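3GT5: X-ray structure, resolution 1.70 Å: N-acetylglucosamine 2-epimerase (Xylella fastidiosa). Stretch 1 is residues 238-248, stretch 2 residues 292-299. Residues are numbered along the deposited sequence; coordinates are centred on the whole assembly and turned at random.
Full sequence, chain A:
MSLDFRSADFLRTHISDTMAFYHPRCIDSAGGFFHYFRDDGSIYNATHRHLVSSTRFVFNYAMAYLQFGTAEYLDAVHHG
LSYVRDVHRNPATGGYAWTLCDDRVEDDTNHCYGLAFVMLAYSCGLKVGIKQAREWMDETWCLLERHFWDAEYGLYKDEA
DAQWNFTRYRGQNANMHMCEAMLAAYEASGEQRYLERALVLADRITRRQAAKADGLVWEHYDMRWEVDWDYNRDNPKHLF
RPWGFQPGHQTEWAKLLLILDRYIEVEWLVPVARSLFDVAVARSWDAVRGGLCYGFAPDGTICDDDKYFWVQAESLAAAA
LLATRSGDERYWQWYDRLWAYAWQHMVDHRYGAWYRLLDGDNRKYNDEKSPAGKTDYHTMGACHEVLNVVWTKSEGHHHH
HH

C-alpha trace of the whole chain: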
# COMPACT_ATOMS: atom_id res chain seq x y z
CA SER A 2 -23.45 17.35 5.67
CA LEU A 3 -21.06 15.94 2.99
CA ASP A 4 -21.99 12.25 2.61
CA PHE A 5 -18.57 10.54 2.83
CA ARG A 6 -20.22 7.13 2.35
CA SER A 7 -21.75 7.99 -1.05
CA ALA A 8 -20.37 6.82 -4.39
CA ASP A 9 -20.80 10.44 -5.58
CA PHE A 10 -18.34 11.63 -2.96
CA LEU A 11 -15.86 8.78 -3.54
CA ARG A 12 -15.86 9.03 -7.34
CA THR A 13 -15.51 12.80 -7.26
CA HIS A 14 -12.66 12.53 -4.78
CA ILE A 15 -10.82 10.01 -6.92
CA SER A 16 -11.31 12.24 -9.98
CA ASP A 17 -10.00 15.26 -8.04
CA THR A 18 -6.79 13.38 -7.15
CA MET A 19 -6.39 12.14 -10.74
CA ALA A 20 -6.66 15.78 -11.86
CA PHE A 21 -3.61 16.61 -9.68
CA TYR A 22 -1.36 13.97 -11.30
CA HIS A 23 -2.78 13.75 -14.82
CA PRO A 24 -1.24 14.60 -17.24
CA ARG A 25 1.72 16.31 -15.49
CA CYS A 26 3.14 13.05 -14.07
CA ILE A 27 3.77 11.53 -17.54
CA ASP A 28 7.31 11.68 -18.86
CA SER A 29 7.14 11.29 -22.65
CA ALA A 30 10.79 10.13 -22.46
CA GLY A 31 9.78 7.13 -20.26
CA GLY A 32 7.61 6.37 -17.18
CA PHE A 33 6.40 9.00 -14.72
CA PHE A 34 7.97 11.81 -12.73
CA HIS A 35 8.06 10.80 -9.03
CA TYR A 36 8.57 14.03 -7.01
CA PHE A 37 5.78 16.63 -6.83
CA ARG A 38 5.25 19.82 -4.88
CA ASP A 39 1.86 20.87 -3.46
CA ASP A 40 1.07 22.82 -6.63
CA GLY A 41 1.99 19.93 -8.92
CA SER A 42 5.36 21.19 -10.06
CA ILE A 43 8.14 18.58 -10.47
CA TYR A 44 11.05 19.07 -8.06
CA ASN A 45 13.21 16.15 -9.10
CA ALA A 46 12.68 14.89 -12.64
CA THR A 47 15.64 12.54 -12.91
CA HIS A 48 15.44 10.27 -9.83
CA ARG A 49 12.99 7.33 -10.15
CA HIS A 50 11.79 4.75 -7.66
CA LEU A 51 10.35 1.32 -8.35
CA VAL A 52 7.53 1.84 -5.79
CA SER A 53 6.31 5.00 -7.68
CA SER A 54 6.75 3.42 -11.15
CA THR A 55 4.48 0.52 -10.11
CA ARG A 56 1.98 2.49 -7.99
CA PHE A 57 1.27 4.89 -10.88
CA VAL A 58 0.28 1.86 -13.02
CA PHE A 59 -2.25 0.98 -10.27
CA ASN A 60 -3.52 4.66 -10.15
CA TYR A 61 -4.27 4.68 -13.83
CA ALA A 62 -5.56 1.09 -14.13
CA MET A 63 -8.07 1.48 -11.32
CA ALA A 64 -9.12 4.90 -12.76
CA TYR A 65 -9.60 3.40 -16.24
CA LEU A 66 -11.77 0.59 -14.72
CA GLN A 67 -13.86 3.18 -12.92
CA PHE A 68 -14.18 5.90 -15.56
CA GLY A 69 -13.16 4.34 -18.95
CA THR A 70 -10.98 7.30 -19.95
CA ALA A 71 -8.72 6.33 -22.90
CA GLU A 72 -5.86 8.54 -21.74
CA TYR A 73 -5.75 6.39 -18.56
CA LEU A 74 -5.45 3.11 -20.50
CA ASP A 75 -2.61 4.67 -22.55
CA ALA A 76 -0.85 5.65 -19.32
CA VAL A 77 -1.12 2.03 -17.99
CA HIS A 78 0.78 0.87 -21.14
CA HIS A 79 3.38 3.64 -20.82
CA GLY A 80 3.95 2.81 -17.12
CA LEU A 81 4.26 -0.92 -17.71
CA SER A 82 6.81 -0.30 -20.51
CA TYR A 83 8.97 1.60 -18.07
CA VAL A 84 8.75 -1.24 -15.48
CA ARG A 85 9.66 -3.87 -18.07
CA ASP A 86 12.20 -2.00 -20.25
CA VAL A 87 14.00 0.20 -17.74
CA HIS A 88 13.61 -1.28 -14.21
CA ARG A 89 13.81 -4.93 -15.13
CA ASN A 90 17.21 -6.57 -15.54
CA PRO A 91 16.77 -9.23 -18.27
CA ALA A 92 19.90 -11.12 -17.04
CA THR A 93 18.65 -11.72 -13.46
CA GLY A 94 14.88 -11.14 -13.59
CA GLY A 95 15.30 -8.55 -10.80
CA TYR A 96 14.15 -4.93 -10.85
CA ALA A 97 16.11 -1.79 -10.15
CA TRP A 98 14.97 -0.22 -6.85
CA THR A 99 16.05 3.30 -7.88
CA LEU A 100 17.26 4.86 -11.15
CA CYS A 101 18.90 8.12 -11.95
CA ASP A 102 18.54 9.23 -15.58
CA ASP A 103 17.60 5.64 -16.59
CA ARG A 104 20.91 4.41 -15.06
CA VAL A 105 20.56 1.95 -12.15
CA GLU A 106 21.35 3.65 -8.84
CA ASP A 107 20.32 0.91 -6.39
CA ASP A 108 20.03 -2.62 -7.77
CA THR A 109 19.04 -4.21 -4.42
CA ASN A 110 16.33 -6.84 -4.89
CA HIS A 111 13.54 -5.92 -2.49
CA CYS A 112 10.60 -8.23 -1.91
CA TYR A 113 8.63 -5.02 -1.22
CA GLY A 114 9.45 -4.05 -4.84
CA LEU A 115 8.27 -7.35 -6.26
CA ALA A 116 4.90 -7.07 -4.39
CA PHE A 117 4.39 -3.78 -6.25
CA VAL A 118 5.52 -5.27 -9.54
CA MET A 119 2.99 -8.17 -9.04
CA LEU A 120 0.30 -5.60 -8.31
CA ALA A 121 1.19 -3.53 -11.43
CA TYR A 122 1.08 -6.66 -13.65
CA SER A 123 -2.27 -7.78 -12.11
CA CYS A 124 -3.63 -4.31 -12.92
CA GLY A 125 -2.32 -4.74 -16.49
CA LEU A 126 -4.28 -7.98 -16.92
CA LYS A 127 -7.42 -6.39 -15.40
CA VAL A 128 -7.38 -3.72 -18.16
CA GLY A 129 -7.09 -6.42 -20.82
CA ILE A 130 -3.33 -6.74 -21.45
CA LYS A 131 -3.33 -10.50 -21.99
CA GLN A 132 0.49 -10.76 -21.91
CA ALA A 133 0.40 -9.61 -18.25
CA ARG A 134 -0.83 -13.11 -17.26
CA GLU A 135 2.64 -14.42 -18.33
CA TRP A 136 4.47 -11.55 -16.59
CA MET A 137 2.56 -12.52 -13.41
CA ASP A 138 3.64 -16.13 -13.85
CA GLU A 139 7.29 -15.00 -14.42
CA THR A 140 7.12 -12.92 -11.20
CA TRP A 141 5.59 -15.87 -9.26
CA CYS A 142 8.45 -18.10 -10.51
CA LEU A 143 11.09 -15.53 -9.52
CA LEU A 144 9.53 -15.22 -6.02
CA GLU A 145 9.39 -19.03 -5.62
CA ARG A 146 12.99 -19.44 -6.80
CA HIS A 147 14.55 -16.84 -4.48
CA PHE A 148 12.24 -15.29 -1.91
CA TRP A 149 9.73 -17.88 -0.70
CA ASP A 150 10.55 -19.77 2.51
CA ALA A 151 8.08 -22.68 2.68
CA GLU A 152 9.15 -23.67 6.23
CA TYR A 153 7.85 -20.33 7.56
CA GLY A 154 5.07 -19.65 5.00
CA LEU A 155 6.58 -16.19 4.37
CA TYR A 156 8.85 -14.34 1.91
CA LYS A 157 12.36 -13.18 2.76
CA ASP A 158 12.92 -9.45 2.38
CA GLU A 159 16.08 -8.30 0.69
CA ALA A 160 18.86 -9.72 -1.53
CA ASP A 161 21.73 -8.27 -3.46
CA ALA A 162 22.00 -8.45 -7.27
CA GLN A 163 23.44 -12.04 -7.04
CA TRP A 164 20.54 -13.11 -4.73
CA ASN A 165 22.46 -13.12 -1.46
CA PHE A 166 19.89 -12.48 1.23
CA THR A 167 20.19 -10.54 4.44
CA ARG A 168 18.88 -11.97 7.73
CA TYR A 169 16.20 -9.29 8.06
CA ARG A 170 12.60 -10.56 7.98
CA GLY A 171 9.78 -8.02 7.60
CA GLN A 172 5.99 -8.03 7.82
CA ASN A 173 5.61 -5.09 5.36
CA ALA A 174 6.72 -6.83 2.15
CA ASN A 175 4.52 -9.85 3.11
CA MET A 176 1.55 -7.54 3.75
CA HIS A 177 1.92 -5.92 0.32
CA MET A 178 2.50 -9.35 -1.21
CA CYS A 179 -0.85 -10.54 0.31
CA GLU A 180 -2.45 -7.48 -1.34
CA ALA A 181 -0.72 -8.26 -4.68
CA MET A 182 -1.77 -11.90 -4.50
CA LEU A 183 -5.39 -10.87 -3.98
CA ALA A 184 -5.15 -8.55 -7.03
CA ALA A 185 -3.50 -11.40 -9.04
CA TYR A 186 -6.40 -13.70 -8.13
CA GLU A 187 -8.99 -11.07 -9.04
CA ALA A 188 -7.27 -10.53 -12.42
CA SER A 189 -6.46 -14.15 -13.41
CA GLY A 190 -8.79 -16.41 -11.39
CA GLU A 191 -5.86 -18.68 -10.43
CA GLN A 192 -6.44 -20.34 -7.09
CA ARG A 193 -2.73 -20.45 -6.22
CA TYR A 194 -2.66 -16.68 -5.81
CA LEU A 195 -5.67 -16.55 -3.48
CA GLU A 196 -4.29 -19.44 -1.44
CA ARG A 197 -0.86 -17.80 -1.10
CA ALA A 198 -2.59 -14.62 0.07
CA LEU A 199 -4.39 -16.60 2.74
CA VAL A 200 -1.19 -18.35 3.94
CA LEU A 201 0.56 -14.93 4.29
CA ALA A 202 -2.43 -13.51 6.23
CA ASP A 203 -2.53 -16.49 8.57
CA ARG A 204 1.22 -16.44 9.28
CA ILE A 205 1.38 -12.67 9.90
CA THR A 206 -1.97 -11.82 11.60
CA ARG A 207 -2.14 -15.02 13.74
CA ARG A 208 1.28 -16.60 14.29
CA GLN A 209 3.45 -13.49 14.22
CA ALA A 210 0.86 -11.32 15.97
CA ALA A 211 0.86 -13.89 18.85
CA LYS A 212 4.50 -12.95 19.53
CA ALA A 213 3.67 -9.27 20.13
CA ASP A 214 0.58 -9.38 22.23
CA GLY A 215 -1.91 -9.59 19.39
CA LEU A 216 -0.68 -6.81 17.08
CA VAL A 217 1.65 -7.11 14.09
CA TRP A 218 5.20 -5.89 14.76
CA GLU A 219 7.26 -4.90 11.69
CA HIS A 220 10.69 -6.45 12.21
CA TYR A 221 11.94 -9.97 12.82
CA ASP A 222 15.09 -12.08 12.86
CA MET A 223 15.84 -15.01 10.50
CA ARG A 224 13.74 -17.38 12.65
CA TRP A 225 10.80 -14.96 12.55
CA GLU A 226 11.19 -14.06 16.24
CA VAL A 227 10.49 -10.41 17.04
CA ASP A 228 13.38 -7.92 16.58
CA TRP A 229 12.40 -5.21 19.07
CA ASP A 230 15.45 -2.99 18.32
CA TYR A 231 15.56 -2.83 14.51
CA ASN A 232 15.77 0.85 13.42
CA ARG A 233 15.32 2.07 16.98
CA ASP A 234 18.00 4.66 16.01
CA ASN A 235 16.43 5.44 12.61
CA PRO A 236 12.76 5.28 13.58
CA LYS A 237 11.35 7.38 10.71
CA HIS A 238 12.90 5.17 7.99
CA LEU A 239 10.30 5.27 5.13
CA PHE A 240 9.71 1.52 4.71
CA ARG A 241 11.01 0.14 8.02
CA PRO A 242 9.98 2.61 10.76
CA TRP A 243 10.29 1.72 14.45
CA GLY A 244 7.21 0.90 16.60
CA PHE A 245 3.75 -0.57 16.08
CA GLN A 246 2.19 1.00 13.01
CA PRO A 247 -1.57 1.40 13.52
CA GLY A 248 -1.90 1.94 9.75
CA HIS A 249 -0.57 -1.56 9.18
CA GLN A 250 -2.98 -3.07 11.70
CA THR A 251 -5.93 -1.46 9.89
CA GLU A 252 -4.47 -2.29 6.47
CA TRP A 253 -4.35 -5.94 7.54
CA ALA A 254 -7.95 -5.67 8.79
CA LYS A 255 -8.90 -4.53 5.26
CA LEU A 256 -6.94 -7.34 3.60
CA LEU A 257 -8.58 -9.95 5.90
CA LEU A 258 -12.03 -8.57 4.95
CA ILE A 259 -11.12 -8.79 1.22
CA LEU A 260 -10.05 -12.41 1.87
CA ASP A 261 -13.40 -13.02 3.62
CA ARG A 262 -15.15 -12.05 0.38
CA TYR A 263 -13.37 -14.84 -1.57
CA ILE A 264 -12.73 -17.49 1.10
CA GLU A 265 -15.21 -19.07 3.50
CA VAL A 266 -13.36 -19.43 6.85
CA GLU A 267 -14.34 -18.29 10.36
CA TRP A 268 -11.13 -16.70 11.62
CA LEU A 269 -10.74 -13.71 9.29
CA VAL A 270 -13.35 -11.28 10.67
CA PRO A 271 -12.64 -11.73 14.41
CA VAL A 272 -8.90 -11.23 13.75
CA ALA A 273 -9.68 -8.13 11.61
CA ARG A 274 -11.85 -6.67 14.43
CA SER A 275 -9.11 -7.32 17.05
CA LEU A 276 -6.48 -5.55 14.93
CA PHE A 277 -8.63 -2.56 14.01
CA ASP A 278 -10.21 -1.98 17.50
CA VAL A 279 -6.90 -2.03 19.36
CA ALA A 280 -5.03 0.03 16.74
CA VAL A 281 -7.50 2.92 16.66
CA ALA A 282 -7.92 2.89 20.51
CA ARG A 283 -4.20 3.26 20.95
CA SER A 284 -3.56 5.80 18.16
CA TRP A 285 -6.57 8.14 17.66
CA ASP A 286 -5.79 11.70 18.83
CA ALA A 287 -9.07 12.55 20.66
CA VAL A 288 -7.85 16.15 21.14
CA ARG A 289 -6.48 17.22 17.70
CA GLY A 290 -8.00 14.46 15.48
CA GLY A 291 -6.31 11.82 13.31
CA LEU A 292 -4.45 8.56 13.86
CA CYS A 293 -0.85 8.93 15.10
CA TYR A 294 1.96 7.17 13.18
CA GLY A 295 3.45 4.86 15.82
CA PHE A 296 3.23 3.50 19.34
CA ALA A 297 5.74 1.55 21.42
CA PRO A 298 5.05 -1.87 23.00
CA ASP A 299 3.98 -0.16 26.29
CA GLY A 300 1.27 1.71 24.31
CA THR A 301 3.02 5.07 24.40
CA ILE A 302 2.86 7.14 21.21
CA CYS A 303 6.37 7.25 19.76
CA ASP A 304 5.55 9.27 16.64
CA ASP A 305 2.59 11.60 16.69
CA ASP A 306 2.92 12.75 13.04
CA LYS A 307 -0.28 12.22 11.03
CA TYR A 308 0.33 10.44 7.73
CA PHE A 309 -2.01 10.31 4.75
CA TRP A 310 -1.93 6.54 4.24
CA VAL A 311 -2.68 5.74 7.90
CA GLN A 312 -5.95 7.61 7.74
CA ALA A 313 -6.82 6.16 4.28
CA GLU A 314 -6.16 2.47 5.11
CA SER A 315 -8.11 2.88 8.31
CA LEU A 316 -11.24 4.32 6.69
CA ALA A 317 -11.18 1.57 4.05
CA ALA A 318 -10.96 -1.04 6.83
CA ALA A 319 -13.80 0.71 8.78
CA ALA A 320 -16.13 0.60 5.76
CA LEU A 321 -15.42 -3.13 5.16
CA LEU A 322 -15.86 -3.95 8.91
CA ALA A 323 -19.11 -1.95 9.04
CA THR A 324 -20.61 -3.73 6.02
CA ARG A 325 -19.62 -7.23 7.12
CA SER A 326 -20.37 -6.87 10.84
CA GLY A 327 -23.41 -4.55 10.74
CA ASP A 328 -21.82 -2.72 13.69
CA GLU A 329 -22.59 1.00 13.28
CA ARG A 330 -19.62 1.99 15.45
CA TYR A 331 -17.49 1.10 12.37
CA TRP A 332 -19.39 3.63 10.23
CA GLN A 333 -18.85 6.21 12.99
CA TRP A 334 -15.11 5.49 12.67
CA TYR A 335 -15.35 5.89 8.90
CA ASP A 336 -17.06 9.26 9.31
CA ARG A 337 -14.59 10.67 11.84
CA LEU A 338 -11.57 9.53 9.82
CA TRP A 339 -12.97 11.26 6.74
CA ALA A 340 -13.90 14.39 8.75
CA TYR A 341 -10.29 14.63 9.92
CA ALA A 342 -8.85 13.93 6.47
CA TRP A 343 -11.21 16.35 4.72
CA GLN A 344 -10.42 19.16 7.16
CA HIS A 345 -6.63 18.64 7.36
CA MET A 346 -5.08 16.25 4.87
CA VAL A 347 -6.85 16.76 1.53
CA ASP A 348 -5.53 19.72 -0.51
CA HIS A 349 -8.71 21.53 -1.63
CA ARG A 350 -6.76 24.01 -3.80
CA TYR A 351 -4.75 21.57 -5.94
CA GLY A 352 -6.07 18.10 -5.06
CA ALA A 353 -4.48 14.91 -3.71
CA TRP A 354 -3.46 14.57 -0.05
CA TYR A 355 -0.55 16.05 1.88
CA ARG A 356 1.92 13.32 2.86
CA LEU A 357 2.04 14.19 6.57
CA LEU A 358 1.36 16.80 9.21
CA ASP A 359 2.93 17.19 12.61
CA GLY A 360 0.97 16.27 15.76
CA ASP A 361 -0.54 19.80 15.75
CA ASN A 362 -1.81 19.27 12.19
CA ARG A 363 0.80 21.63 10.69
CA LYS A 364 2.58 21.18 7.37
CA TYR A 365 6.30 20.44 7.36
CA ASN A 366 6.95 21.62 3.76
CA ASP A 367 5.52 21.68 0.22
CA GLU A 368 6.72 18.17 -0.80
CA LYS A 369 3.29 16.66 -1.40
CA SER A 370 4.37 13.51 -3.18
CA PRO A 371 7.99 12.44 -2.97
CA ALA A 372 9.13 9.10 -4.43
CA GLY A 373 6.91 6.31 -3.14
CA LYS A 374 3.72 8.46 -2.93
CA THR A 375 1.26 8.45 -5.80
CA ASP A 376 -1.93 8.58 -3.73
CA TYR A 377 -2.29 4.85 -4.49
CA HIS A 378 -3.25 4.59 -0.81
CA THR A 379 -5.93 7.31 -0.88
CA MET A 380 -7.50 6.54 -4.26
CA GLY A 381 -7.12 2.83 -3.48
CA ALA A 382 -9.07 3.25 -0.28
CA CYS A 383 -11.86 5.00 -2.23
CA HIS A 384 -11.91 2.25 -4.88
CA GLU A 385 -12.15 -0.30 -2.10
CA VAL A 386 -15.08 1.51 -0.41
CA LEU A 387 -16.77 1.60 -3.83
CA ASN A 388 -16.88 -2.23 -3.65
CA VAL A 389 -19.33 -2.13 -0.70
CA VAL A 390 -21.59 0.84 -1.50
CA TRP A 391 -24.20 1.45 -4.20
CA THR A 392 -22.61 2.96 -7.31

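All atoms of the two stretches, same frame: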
# COMPACT_ATOMS: atom_id res chain seq x y z
N HIS A 238 12.59 5.80 9.26
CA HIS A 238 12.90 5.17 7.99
C HIS A 238 11.58 4.97 7.25
O HIS A 238 10.58 4.62 7.86
CB HIS A 238 13.61 3.83 8.26
CG HIS A 238 14.12 3.16 7.03
ND1 HIS A 238 13.32 2.37 6.23
CD2 HIS A 238 15.35 3.16 6.47
CE1 HIS A 238 14.04 1.91 5.22
NE2 HIS A 238 15.28 2.38 5.34
N LEU A 239 11.55 5.20 5.93
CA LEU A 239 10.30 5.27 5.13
C LEU A 239 9.57 3.93 5.02
O LEU A 239 8.35 3.88 5.12
CB LEU A 239 10.60 5.82 3.71
CG LEU A 239 9.42 6.06 2.74
CD1 LEU A 239 8.32 6.90 3.34
CD2 LEU A 239 9.92 6.71 1.40
N PHE A 240 10.32 2.84 4.86
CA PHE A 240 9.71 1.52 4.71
C PHE A 240 9.80 0.64 5.93
O PHE A 240 9.02 -0.31 6.06
CB PHE A 240 10.35 0.79 3.51
CG PHE A 240 10.16 1.52 2.20
CD1 PHE A 240 8.93 1.50 1.55
CD2 PHE A 240 11.17 2.27 1.66
CE1 PHE A 240 8.74 2.20 0.34
CE2 PHE A 240 10.97 2.98 0.44
CZ PHE A 240 9.76 2.92 -0.21
N ARG A 241 10.73 0.96 6.84
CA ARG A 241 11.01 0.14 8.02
C ARG A 241 11.11 1.04 9.27
O ARG A 241 12.15 1.08 9.93
CB ARG A 241 12.33 -0.63 7.84
CG ARG A 241 12.27 -1.72 6.75
CD ARG A 241 13.56 -2.50 6.71
NE ARG A 241 13.64 -3.31 5.50
CZ ARG A 241 14.70 -4.05 5.14
NH1 ARG A 241 15.79 -4.13 5.91
NH2 ARG A 241 14.63 -4.74 4.01
N PRO A 242 10.00 1.72 9.60
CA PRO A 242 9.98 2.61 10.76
C PRO A 242 10.01 1.80 12.06
O PRO A 242 9.72 0.61 12.05
CB PRO A 242 8.63 3.34 10.61
CG PRO A 242 7.76 2.41 9.90
CD PRO A 242 8.68 1.64 8.95
N TRP A 243 10.34 2.43 13.17
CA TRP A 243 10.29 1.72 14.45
C TRP A 243 8.92 1.90 15.12
O TRP A 243 8.37 3.00 15.13
CB TRP A 243 11.38 2.21 15.41
CG TRP A 243 11.42 1.35 16.68
CD1 TRP A 243 12.13 0.19 16.85
CD2 TRP A 243 10.73 1.57 17.92
NE1 TRP A 243 11.89 -0.35 18.09
CE2 TRP A 243 11.05 0.49 18.78
CE3 TRP A 243 9.85 2.57 18.39
CZ2 TRP A 243 10.55 0.40 20.08
CZ3 TRP A 243 9.35 2.48 19.69
CH2 TRP A 243 9.68 1.39 20.51
N GLY A 244 8.42 0.84 15.76
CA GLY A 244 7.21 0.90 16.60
C GLY A 244 6.06 0.18 15.94
O GLY A 244 6.16 -0.18 14.74
N PHE A 245 4.97 -0.06 16.69
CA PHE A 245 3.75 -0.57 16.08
C PHE A 245 3.17 0.50 15.20
O PHE A 245 3.10 1.66 15.60
CB PHE A 245 2.71 -0.98 17.13
CG PHE A 245 3.01 -2.26 17.82
CD1 PHE A 245 2.84 -3.46 17.15
CD2 PHE A 245 3.41 -2.28 19.15
CE1 PHE A 245 3.06 -4.65 17.77
CE2 PHE A 245 3.65 -3.51 19.80
CZ PHE A 245 3.48 -4.69 19.10
N GLN A 246 2.76 0.10 14.00
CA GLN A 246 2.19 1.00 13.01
C GLN A 246 0.68 0.74 12.99
O GLN A 246 0.26 -0.26 12.43
CB GLN A 246 2.78 0.67 11.64
CG GLN A 246 4.23 1.10 11.49
CD GLN A 246 4.27 2.48 10.90
OE1 GLN A 246 3.67 2.71 9.84
NE2 GLN A 246 4.95 3.43 11.58
N PRO A 247 -0.14 1.62 13.60
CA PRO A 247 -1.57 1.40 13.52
C PRO A 247 -2.11 1.25 12.09
O PRO A 247 -3.05 0.49 11.85
CB PRO A 247 -2.17 2.68 14.17
CG PRO A 247 -1.06 3.62 14.30
CD PRO A 247 0.17 2.81 14.42
N GLY A 248 -1.53 1.98 11.17
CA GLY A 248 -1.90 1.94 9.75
C GLY A 248 -1.74 0.56 9.17
O GLY A 248 -2.48 0.18 8.28
N LEU A 292 -5.20 9.67 13.29
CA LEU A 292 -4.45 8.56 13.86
C LEU A 292 -2.95 8.88 13.81
O LEU A 292 -2.38 9.21 12.75
CB LEU A 292 -4.72 7.28 13.06
CG LEU A 292 -6.12 6.72 13.08
CD1 LEU A 292 -6.22 5.61 12.02
CD2 LEU A 292 -6.45 6.19 14.45
N CYS A 293 -2.30 8.77 14.99
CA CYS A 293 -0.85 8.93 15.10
C CYS A 293 -0.09 7.81 14.37
O CYS A 293 -0.66 6.74 14.11
CB CYS A 293 -0.43 8.94 16.57
SG CYS A 293 -1.08 10.39 17.45
N TYR A 294 1.17 8.07 14.04
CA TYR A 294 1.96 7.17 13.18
C TYR A 294 2.39 5.87 13.88
O TYR A 294 2.38 4.80 13.26
CB TYR A 294 3.19 7.87 12.70
CG TYR A 294 3.95 7.22 11.58
CD1 TYR A 294 3.31 6.77 10.41
CD2 TYR A 294 5.33 7.13 11.63
CE1 TYR A 294 4.05 6.25 9.35
CE2 TYR A 294 6.07 6.58 10.60
CZ TYR A 294 5.42 6.14 9.46
OH TYR A 294 6.19 5.65 8.44
N GLY A 295 2.77 5.97 15.16
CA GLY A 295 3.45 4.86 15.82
C GLY A 295 3.28 4.85 17.32
O GLY A 295 3.16 5.91 17.95
N PHE A 296 3.21 3.66 17.89
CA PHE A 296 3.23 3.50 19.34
C PHE A 296 4.16 2.37 19.74
O PHE A 296 4.37 1.40 18.99
CB PHE A 296 1.83 3.39 19.98
CG PHE A 296 1.00 2.24 19.48
CD1 PHE A 296 1.06 1.01 20.07
CD2 PHE A 296 0.10 2.44 18.44
CE1 PHE A 296 0.23 -0.03 19.65
CE2 PHE A 296 -0.69 1.39 17.97
CZ PHE A 296 -0.63 0.16 18.56
N ALA A 297 4.79 2.54 20.89
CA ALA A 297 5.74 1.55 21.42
C ALA A 297 4.99 0.37 22.01
O ALA A 297 3.77 0.41 22.20
CB ALA A 297 6.65 2.23 22.51
N PRO A 298 5.71 -0.72 22.36
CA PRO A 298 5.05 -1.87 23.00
C PRO A 298 4.39 -1.65 24.38
O PRO A 298 3.62 -2.47 24.82
CB PRO A 298 6.18 -2.91 23.08
CG PRO A 298 7.10 -2.52 21.98
CD PRO A 298 7.09 -1.02 21.94
N ASP A 299 4.66 -0.52 25.04
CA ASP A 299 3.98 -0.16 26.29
C ASP A 299 2.70 0.65 26.02
O ASP A 299 2.05 1.07 26.98
CB ASP A 299 4.94 0.64 27.21
CG ASP A 299 5.28 2.04 26.67
OD1 ASP A 299 5.27 2.23 25.42
OD2 ASP A 299 5.57 2.96 27.49
O HOH W 1 8.69 6.82 8.26
O HOH W 2 1.01 3.55 11.17

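The two stretches meet at a single antiparallel bridge between Phe245 and Phe296, and together they bury 622 Å². Both backbone polar groups of each residue are paired there: Phe245 N donates to Phe296 O at 2.8 Å, and Phe296 N donates to Phe245 O at 3.0 Å, the second bond being the straighter. Phe245 O also receives a CA-H...O contact from Gly295 CA at 3.2 Å, a close approach of backbone to backbone. Gly244 suits its place because its backbone angles would jam a CB against the preceding carbonyl, and an ideal CB would also lie 3.4 Å from Phe296 O.

Side chains pack around this bridge. Phe245 CB sits over the face of the Phe296 ring, 3.8 Å from its centroid, while the two rings, tilted by 30°, are slid apart and barely overlap. Pro247 CD adds an apolar contact to Phe296 CE2 at 3.9 Å. Toward the surface, Trp243 CH2 reaches Ala297 CB at 3.7 Å, at the edge of the indole, and Pro298 CD at 3.8 Å; its NE1 is satisfied elsewhere in the structure.

Water serves polar groups that the bridge leaves over. One molecule donates to His238 O (2.9 Å) and hydrogen-bonds Tyr294 OH (2.8 Å), linking the far end of the tyrosine to stretch 1. A second donates to Tyr294 O (2.8 Å) and, weakly, to Gln246 OE1 (3.1 Å), and accepts from Gly248 N (3.0 Å) in the first turn of the helix that Gln246 precedes. Gln246 NE2 lies over one face of the Tyr294 ring; it is 3.4 Å from Tyr294 O, but the angle is too poor for a hydrogen bond. Within stretch 1, His238 ND1 accepts from Arg241 N at 3.0 Å and weakly from Phe240 N at 3.3 Å, tying the turn together.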